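Particle-associated lyase (Acinetobacter bacteriophage AP22, PDB 4Y9V) probably cleaves the capsular polysaccharide of Acinetobacter baumannii as a trimeric tailspike lyase, and binds a saccharide of that capsule. Local coordinates at residues L126-K132 against A191-T197; S135-A141 against N183-G189. All coordinates share one frame; numbering follows the deposited sequence.

Contact 1 (L126-K132 against A191-T197); sequences LASDIVK and AYDNYLT. With EDO (1,2-ethanediol), chain D.
I130 and Y195 face each other as a single antiparallel hydrogen-bonded pair, the one bridge between two loop segments, 126-132 and 191-197. I130 N reaches Y195 O at 2.8 Å; the return bond, Y195 N to I130 O, is longer at 3.1 Å. Beyond this bridge side chains replace the missing backbone partners. Toward one end D129 OD1 accepts T197 N at 2.9 Å, met nearly along its C-O axis, while in one of the two conformers of T197 its OG1 adds a weak second bond. Toward the other end N194 OD1 takes K132 N at 2.9 Å from above the amide plane, a short side chain standing in for a strand carbonyl. N194 CG lies beside its own backbone N, opposite the carbonyl carbon (chi1 -62°), and this brings the amide across to K132.

The apolar side is close. I130 CG2 presses on A191 CB at 3.3 Å, tighter than usual; the single methyl of A191 lets I130 come this near. I130 CB meets the Y195 ring at its edge, and L126 CD2 rests on Y195 CB at 3.7 Å. Further out, E173 takes the hydroxyl of Y195 and D139 N donates to S128 OG. In one of its two conformers the extended K132 chain runs past Y192 O, and its NZ binds a 1,2-ethanediol, probably from the crystallisation liquor, and two waters, one leading to D193 OD1. There NZ and D193 OD1 stay 5.4 Å apart, and the ammonium probably reaches D193 mainly through water. The chemistry thus implies two irregular loops joined by one backbone bridge, supplemented by a carboxylate and an amide oxygen, beside a small apolar cluster.

Contact 2 (S135-A141 against N183-G189); sequences SQSFDVA and NTVKFFG
This is a short antiparallel strand pair, 137-139 against 184-187, within the Ig-like region of the tailspike, where 184-187 also pairs with strand 172-181. F138 and V185 form the hydrogen-bonded pair: F138 N to V185 O is 2.9 Å and V185 N to F138 O 2.8 Å. Further backbone bonds, F187 N to Q136 O and V140 N to N183 O, extend the ladder at both ends.

The two faces differ. On the buried one, V185 CB sits over a face of the F138 ring, 4.3 Å from its centroid, and the edge of that ring meets F187 at CD1 and CE1. The planes of the two phenylalanines are inclined at 45°. F187 CG lies between its backbone N and carbonyl carbon (chi1 64°), which brings the ring beneath Q136, whose CA stands over its face. Flat rings and a branched valine suit this side: F138 packs on L126 and I130, F187 on V175.

The polar face carries D139 and T184, where the threonine hydroxyl donates to D139 OD1 at 2.7 Å from above the carboxylate plane. There too extended K186 runs alongside Q136, CE 3.2 Å from OE1, and its NZ forms a salt bridge with E328 of the second subunit. An antiparallel pair with F138, V185 and F187 turned inward and S137, D139, T184 and K186 on the other face is consistent with the Ig-like assignment, here with a link across the trimer.

Overall arrangement
Both contacts belong to the same Ig-like range, their centres about 10 Å apart, with contact 2 nested along the chain inside the loop closed by contact 1. They join directly: A127 N is probably hydrogen-bonded to D139 O, so the loop 126-132 borders strand 137-139. Each is partly buried. Contact 2 is a regular strand ladder held mainly by backbone bonds, whereas contact 1 has one backbone pair plus two side-chain acceptors. I130 and L126 of contact 1 share an apolar centre with F138 of contact 2. Their polar ends differ: contact 1 ends in waters and ethanediol, contact 2 in a charged link to another subunit.

Contact 1 (L126-K132 against A191-T197)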
loop_
_atom_site.group_PDB
_atom_site.type_symbol
_atom_site.label_atom_id
_atom_site.label_comp_id
_atom_site.label_asym_id
_atom_site.label_seq_id
_atom_site.Cartn_x
_atom_site.Cartn_y
_atom_site.Cartn_z
ATOM N N LEU A 126 -10.761 -15.621 -33.917
ATOM C CA LEU A 126 -9.508 -14.849 -34.053
ATOM C C LEU A 126 -8.832 -15.137 -35.350
ATOM O O LEU A 126 -8.669 -16.287 -35.729
ATOM C CB LEU A 126 -8.614 -15.274 -32.883
ATOM C CG LEU A 126 -7.271 -14.584 -32.802
ATOM C CD1 LEU A 126 -7.407 -13.080 -32.626
ATOM C CD2 LEU A 126 -6.398 -15.208 -31.720
ATOM N N ALA A 127 -8.328 -14.073 -36.008
ATOM C CA ALA A 127 -7.720 -14.159 -37.320
ATOM C C ALA A 127 -6.285 -13.582 -37.384
ATOM O O ALA A 127 -5.715 -13.569 -38.448
ATOM C CB ALA A 127 -8.571 -13.515 -38.415
ATOM N N SER A 128 -5.718 -13.165 -36.250
ATOM C CA SER A 128 -4.290 -12.842 -36.178
ATOM C C SER A 128 -3.774 -13.322 -34.831
ATOM O O SER A 128 -4.547 -13.488 -33.873
ATOM C CB SER A 128 -4.009 -11.370 -36.302
ATOM O OG SER A 128 -4.669 -10.599 -35.304
ATOM N N ASP A 129 -2.471 -13.459 -34.710
ATOM C CA ASP A 129 -1.881 -13.907 -33.466
ATOM C C ASP A 129 -1.787 -12.718 -32.483
ATOM O O ASP A 129 -1.428 -11.598 -32.862
ATOM C CB ASP A 129 -0.515 -14.493 -33.733
ATOM C CG ASP A 129 -0.525 -15.778 -34.566
ATOM O OD1 ASP A 129 -1.540 -16.466 -34.633
ATOM O OD2 ASP A 129 0.546 -16.098 -35.117
ATOM N N ILE A 130 -2.104 -12.991 -31.247
ATOM C CA ILE A 130 -2.022 -12.038 -30.126
ATOM C C ILE A 130 -0.807 -12.391 -29.270
ATOM O O ILE A 130 -0.641 -13.563 -28.895
ATOM C CB ILE A 130 -3.321 -12.069 -29.331
ATOM C CG1 ILE A 130 -4.500 -11.540 -30.159
ATOM C CG2 ILE A 130 -3.164 -11.284 -28.027
ATOM C CD1 ILE A 130 -5.834 -11.736 -29.506
ATOM N N VAL A 131 -0.011 -11.385 -28.959
ATOM C CA VAL A 131 1.221 -11.515 -28.188
ATOM C C VAL A 131 1.023 -10.939 -26.791
ATOM O O VAL A 131 0.711 -9.749 -26.610
ATOM C CB VAL A 131 2.379 -10.816 -28.897
ATOM C CG1 VAL A 131 3.668 -10.947 -28.072
ATOM C CG2 VAL A 131 2.564 -11.391 -30.302
ATOM N N LYS A 132 1.254 -11.781 -25.778
ATOM C CA LYS A 132 1.124 -11.428 -24.362
ATOM C C LYS A 132 1.933 -10.170 -24.066
ATOM O O LYS A 132 3.112 -10.050 -24.407
ATOM C CB LYS A 132 1.575 -12.607 -23.485
ATOM C CG LYS A 132 1.597 -12.339 -21.985
ATOM C CD LYS A 132 1.978 -13.496 -21.063
ATOM C CE LYS A 132 1.863 -13.114 -19.585
ATOM N NZ LYS A 132 1.772 -14.255 -18.644
ATOM N N ALA A 191 -2.821 -7.228 -24.296
ATOM C CA ALA A 191 -3.222 -8.623 -24.100
ATOM C C ALA A 191 -2.537 -9.213 -22.867
ATOM O O ALA A 191 -1.346 -9.026 -22.640
ATOM C CB ALA A 191 -2.785 -9.424 -25.321
ATOM N N TYR A 192 -3.308 -10.004 -22.117
ATOM C CA TYR A 192 -2.794 -10.688 -20.962
ATOM C C TYR A 192 -2.245 -12.067 -21.267
ATOM O O TYR A 192 -1.635 -12.704 -20.383
ATOM C CB TYR A 192 -3.862 -10.793 -19.837
ATOM C CG TYR A 192 -4.084 -9.459 -19.196
ATOM C CD1 TYR A 192 -3.297 -9.046 -18.142
ATOM C CD2 TYR A 192 -5.020 -8.562 -19.644
ATOM C CE1 TYR A 192 -3.413 -7.822 -17.531
ATOM C CE2 TYR A 192 -5.149 -7.303 -19.075
ATOM C CZ TYR A 192 -4.346 -6.950 -18.025
ATOM O OH TYR A 192 -4.490 -5.662 -17.473
ATOM N N ASP A 193 -2.397 -12.564 -22.474
ATOM C CA ASP A 193 -1.934 -13.893 -22.845
ATOM C C ASP A 193 -1.669 -13.917 -24.346
ATOM O O ASP A 193 -1.986 -12.988 -25.067
ATOM C CB ASP A 193 -2.951 -14.963 -22.394
ATOM C CG ASP A 193 -2.420 -16.358 -22.127
ATOM O OD1 ASP A 193 -1.230 -16.622 -22.439
ATOM O OD2 ASP A 193 -3.217 -17.188 -21.616
ATOM N N ASN A 194 -1.040 -15.026 -24.762
ATOM C CA ASN A 194 -0.843 -15.338 -26.161
ATOM C C ASN A 194 -2.054 -16.127 -26.682
ATOM O O ASN A 194 -2.524 -17.047 -26.000
ATOM C CB ASN A 194 0.381 -16.249 -26.334
ATOM C CG ASN A 194 1.628 -15.557 -25.855
ATOM O OD1 ASN A 194 2.006 -14.507 -26.369
ATOM N ND2 ASN A 194 2.285 -16.113 -24.844
ATOM N N TYR A 195 -2.497 -15.809 -27.886
ATOM C CA TYR A 195 -3.587 -16.527 -28.550
ATOM C C TYR A 195 -3.238 -16.625 -30.028
ATOM O O TYR A 195 -2.899 -15.611 -30.640
ATOM C CB TYR A 195 -4.946 -15.831 -28.402
ATOM C CG TYR A 195 -5.334 -15.480 -26.992
ATOM C CD1 TYR A 195 -5.992 -16.357 -26.146
ATOM C CD2 TYR A 195 -5.006 -14.227 -26.465
ATOM C CE1 TYR A 195 -6.317 -15.983 -24.853
ATOM C CE2 TYR A 195 -5.331 -13.856 -25.187
ATOM C CZ TYR A 195 -6.006 -14.746 -24.361
ATOM O OH TYR A 195 -6.344 -14.431 -23.070
ATOM N N LEU A 196 -3.317 -17.817 -30.591
ATOM C CA LEU A 196 -2.934 -18.035 -31.996
ATOM C C LEU A 196 -4.142 -18.283 -32.873
ATOM O O LEU A 196 -5.091 -18.969 -32.469
ATOM C CB LEU A 196 -2.003 -19.237 -32.119
ATOM C CG LEU A 196 -0.742 -19.165 -31.246
ATOM C CD1 LEU A 196 0.039 -20.485 -31.369
ATOM C CD2 LEU A 196 0.121 -17.934 -31.526
ATOM N N THR A 197 -4.065 -17.833 -34.115
ATOM C CA THR A 197 -5.094 -18.091 -35.102
ATOM C C THR A 197 -5.415 -19.573 -35.169
ATOM O O THR A 197 -6.582 -19.957 -35.287
ATOM C CB THR A 197 -4.659 -17.633 -36.495
ATOM O OG1 THR A 197 -3.411 -18.248 -36.873
ATOM C CG2 THR A 197 -4.475 -16.130 -36.434
HETATM C C1 EDO D . 0.330 -16.593 -14.136
HETATM O O1 EDO D . 0.992 -17.670 -14.655
HETATM C C2 EDO D . 0.908 -15.280 -14.555
HETATM O O2 EDO D . 0.632 -15.035 -15.922
HETATM O O HOH W 1 -9.116 -18.735 -34.096
HETATM O O HOH W 2 -1.246 -15.151 -18.793
HETATM O O HOH W 3 0.464 -16.250 -20.428
#

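Contact 2 (S135-A141 against N183-G189)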
loop_
_atom_site.group_PDB
_atom_site.type_symbol
_atom_site.label_atom_id
_atom_site.label_comp_id
_atom_site.label_asym_id
_atom_site.label_seq_id
_atom_site.Cartn_x
_atom_site.Cartn_y
_atom_site.Cartn_z
ATOM N N SER A 135 0.304 -6.952 -27.685
ATOM C CA SER A 135 -0.725 -6.591 -28.616
ATOM C C SER A 135 -1.796 -5.687 -27.969
ATOM O O SER A 135 -2.191 -5.885 -26.837
ATOM C CB SER A 135 -1.451 -7.834 -29.125
ATOM O OG SER A 135 -0.584 -8.734 -29.780
ATOM N N GLN A 136 -2.300 -4.758 -28.796
ATOM C CA GLN A 136 -3.467 -3.935 -28.471
ATOM C C GLN A 136 -4.503 -4.006 -29.593
ATOM O O GLN A 136 -5.421 -3.182 -29.636
ATOM C CB GLN A 136 -3.114 -2.496 -28.148
ATOM C CG GLN A 136 -2.503 -1.720 -29.311
ATOM C CD GLN A 136 -2.043 -0.338 -28.884
ATOM O OE1 GLN A 136 -2.871 0.521 -28.550
ATOM N NE2 GLN A 136 -0.765 -0.111 -28.813
ATOM N N SER A 137 -4.376 -4.981 -30.480
ATOM C CA SER A 137 -5.326 -5.171 -31.560
ATOM C C SER A 137 -5.242 -6.621 -32.000
ATOM O O SER A 137 -4.283 -7.336 -31.745
ATOM C CB SER A 137 -5.053 -4.268 -32.764
ATOM O OG SER A 137 -3.736 -4.566 -33.274
ATOM N N PHE A 138 -6.296 -7.022 -32.745
ATOM C CA PHE A 138 -6.323 -8.347 -33.352
ATOM C C PHE A 138 -7.296 -8.260 -34.535
ATOM O O PHE A 138 -8.264 -7.495 -34.521
ATOM C CB PHE A 138 -6.723 -9.450 -32.381
ATOM C CG PHE A 138 -8.035 -9.254 -31.670
ATOM C CD1 PHE A 138 -8.091 -8.576 -30.468
ATOM C CD2 PHE A 138 -9.233 -9.770 -32.177
ATOM C CE1 PHE A 138 -9.254 -8.417 -29.776
ATOM C CE2 PHE A 138 -10.421 -9.581 -31.487
ATOM C CZ PHE A 138 -10.460 -8.892 -30.285
ATOM N N ASP A 139 -7.059 -9.120 -35.514
ATOM C CA ASP A 139 -7.984 -9.273 -36.613
ATOM C C ASP A 139 -8.976 -10.393 -36.249
ATOM O O ASP A 139 -8.652 -11.324 -35.522
ATOM C CB ASP A 139 -7.244 -9.674 -37.891
ATOM C CG ASP A 139 -6.332 -8.608 -38.401
ATOM O OD1 ASP A 139 -6.446 -7.402 -37.985
ATOM O OD2 ASP A 139 -5.404 -8.958 -39.191
ATOM N N VAL A 140 -10.167 -10.272 -36.829
ATOM C CA VAL A 140 -11.217 -11.275 -36.698
ATOM C C VAL A 140 -11.634 -11.728 -38.089
ATOM O O VAL A 140 -11.410 -11.062 -39.088
ATOM C CB VAL A 140 -12.431 -10.762 -35.901
ATOM C CG1 VAL A 140 -12.017 -10.478 -34.451
ATOM C CG2 VAL A 140 -13.028 -9.537 -36.555
ATOM N N ALA A 141 -12.352 -12.858 -38.124
ATOM C CA ALA A 141 -12.928 -13.332 -39.375
ATOM C C ALA A 141 -14.117 -12.445 -39.810
ATOM O O ALA A 141 -14.370 -12.387 -41.026
ATOM C CB ALA A 141 -13.320 -14.772 -39.263
ATOM N N ASN A 183 -11.595 -5.632 -40.681
ATOM C CA ASN A 183 -11.641 -6.740 -39.739
ATOM C C ASN A 183 -10.604 -6.600 -38.628
ATOM O O ASN A 183 -10.390 -7.574 -37.888
ATOM C CB ASN A 183 -11.459 -8.084 -40.468
ATOM C CG ASN A 183 -12.808 -8.534 -41.122
ATOM O OD1 ASN A 183 -13.968 -8.211 -40.691
ATOM N ND2 ASN A 183 -12.722 -9.386 -42.081
ATOM N N THR A 184 -10.049 -5.423 -38.429
ATOM C CA THR A 184 -9.082 -5.183 -37.365
ATOM C C THR A 184 -9.766 -4.500 -36.179
ATOM O O THR A 184 -10.340 -3.402 -36.315
ATOM C CB THR A 184 -7.923 -4.327 -37.868
ATOM O OG1 THR A 184 -7.246 -5.034 -38.935
ATOM C CG2 THR A 184 -6.909 -4.081 -36.744
ATOM N N VAL A 185 -9.688 -5.143 -35.031
ATOM C CA VAL A 185 -10.264 -4.666 -33.780
ATOM C C VAL A 185 -9.140 -4.147 -32.898
ATOM O O VAL A 185 -8.267 -4.934 -32.492
ATOM C CB VAL A 185 -11.006 -5.803 -33.086
ATOM C CG1 VAL A 185 -11.606 -5.329 -31.757
ATOM C CG2 VAL A 185 -12.091 -6.369 -34.004
ATOM N N LYS A 186 -9.114 -2.843 -32.626
ATOM C CA LYS A 186 -8.182 -2.295 -31.636
ATOM C C LYS A 186 -8.913 -2.272 -30.314
ATOM O O LYS A 186 -10.099 -1.851 -30.281
ATOM C CB LYS A 186 -7.729 -0.901 -32.064
ATOM C CG LYS A 186 -6.607 -0.340 -31.210
ATOM C CD LYS A 186 -6.050 0.969 -31.738
ATOM C CE LYS A 186 -4.815 1.426 -30.976
ATOM N NZ LYS A 186 -4.262 2.689 -31.478
ATOM N N PHE A 187 -8.275 -2.716 -29.245
ATOM C CA PHE A 187 -8.909 -2.764 -27.929
ATOM C C PHE A 187 -8.068 -1.958 -26.945
ATOM O O PHE A 187 -6.893 -1.706 -27.150
ATOM C CB PHE A 187 -9.147 -4.213 -27.459
ATOM C CG PHE A 187 -7.890 -5.036 -27.245
ATOM C CD1 PHE A 187 -7.315 -5.769 -28.258
ATOM C CD2 PHE A 187 -7.286 -5.063 -25.985
ATOM C CE1 PHE A 187 -6.180 -6.533 -28.033
ATOM C CE2 PHE A 187 -6.176 -5.807 -25.756
ATOM C CZ PHE A 187 -5.614 -6.536 -26.784
ATOM N N PHE A 188 -8.707 -1.563 -25.838
ATOM C CA PHE A 188 -8.024 -0.820 -24.806
ATOM C C PHE A 188 -7.142 -1.738 -23.966
ATOM O O PHE A 188 -7.550 -2.839 -23.546
ATOM C CB PHE A 188 -9.040 -0.102 -23.915
ATOM C CG PHE A 188 -9.653 1.088 -24.606
ATOM C CD1 PHE A 188 -8.940 2.248 -24.778
ATOM C CD2 PHE A 188 -10.967 1.047 -25.073
ATOM C CE1 PHE A 188 -9.508 3.362 -25.395
ATOM C CE2 PHE A 188 -11.535 2.142 -25.686
ATOM C CZ PHE A 188 -10.805 3.318 -25.829
ATOM N N GLY A 189 -5.944 -1.290 -23.673
ATOM C CA GLY A 189 -5.023 -2.085 -22.866
ATOM C C GLY A 189 -4.173 -2.991 -23.718
ATOM O O GLY A 189 -4.003 -2.793 -24.906
HETATM O O HOH W 4 -5.467 0.617 -27.599
HETATM O O HOH W 5 -15.249 -10.496 -43.028
#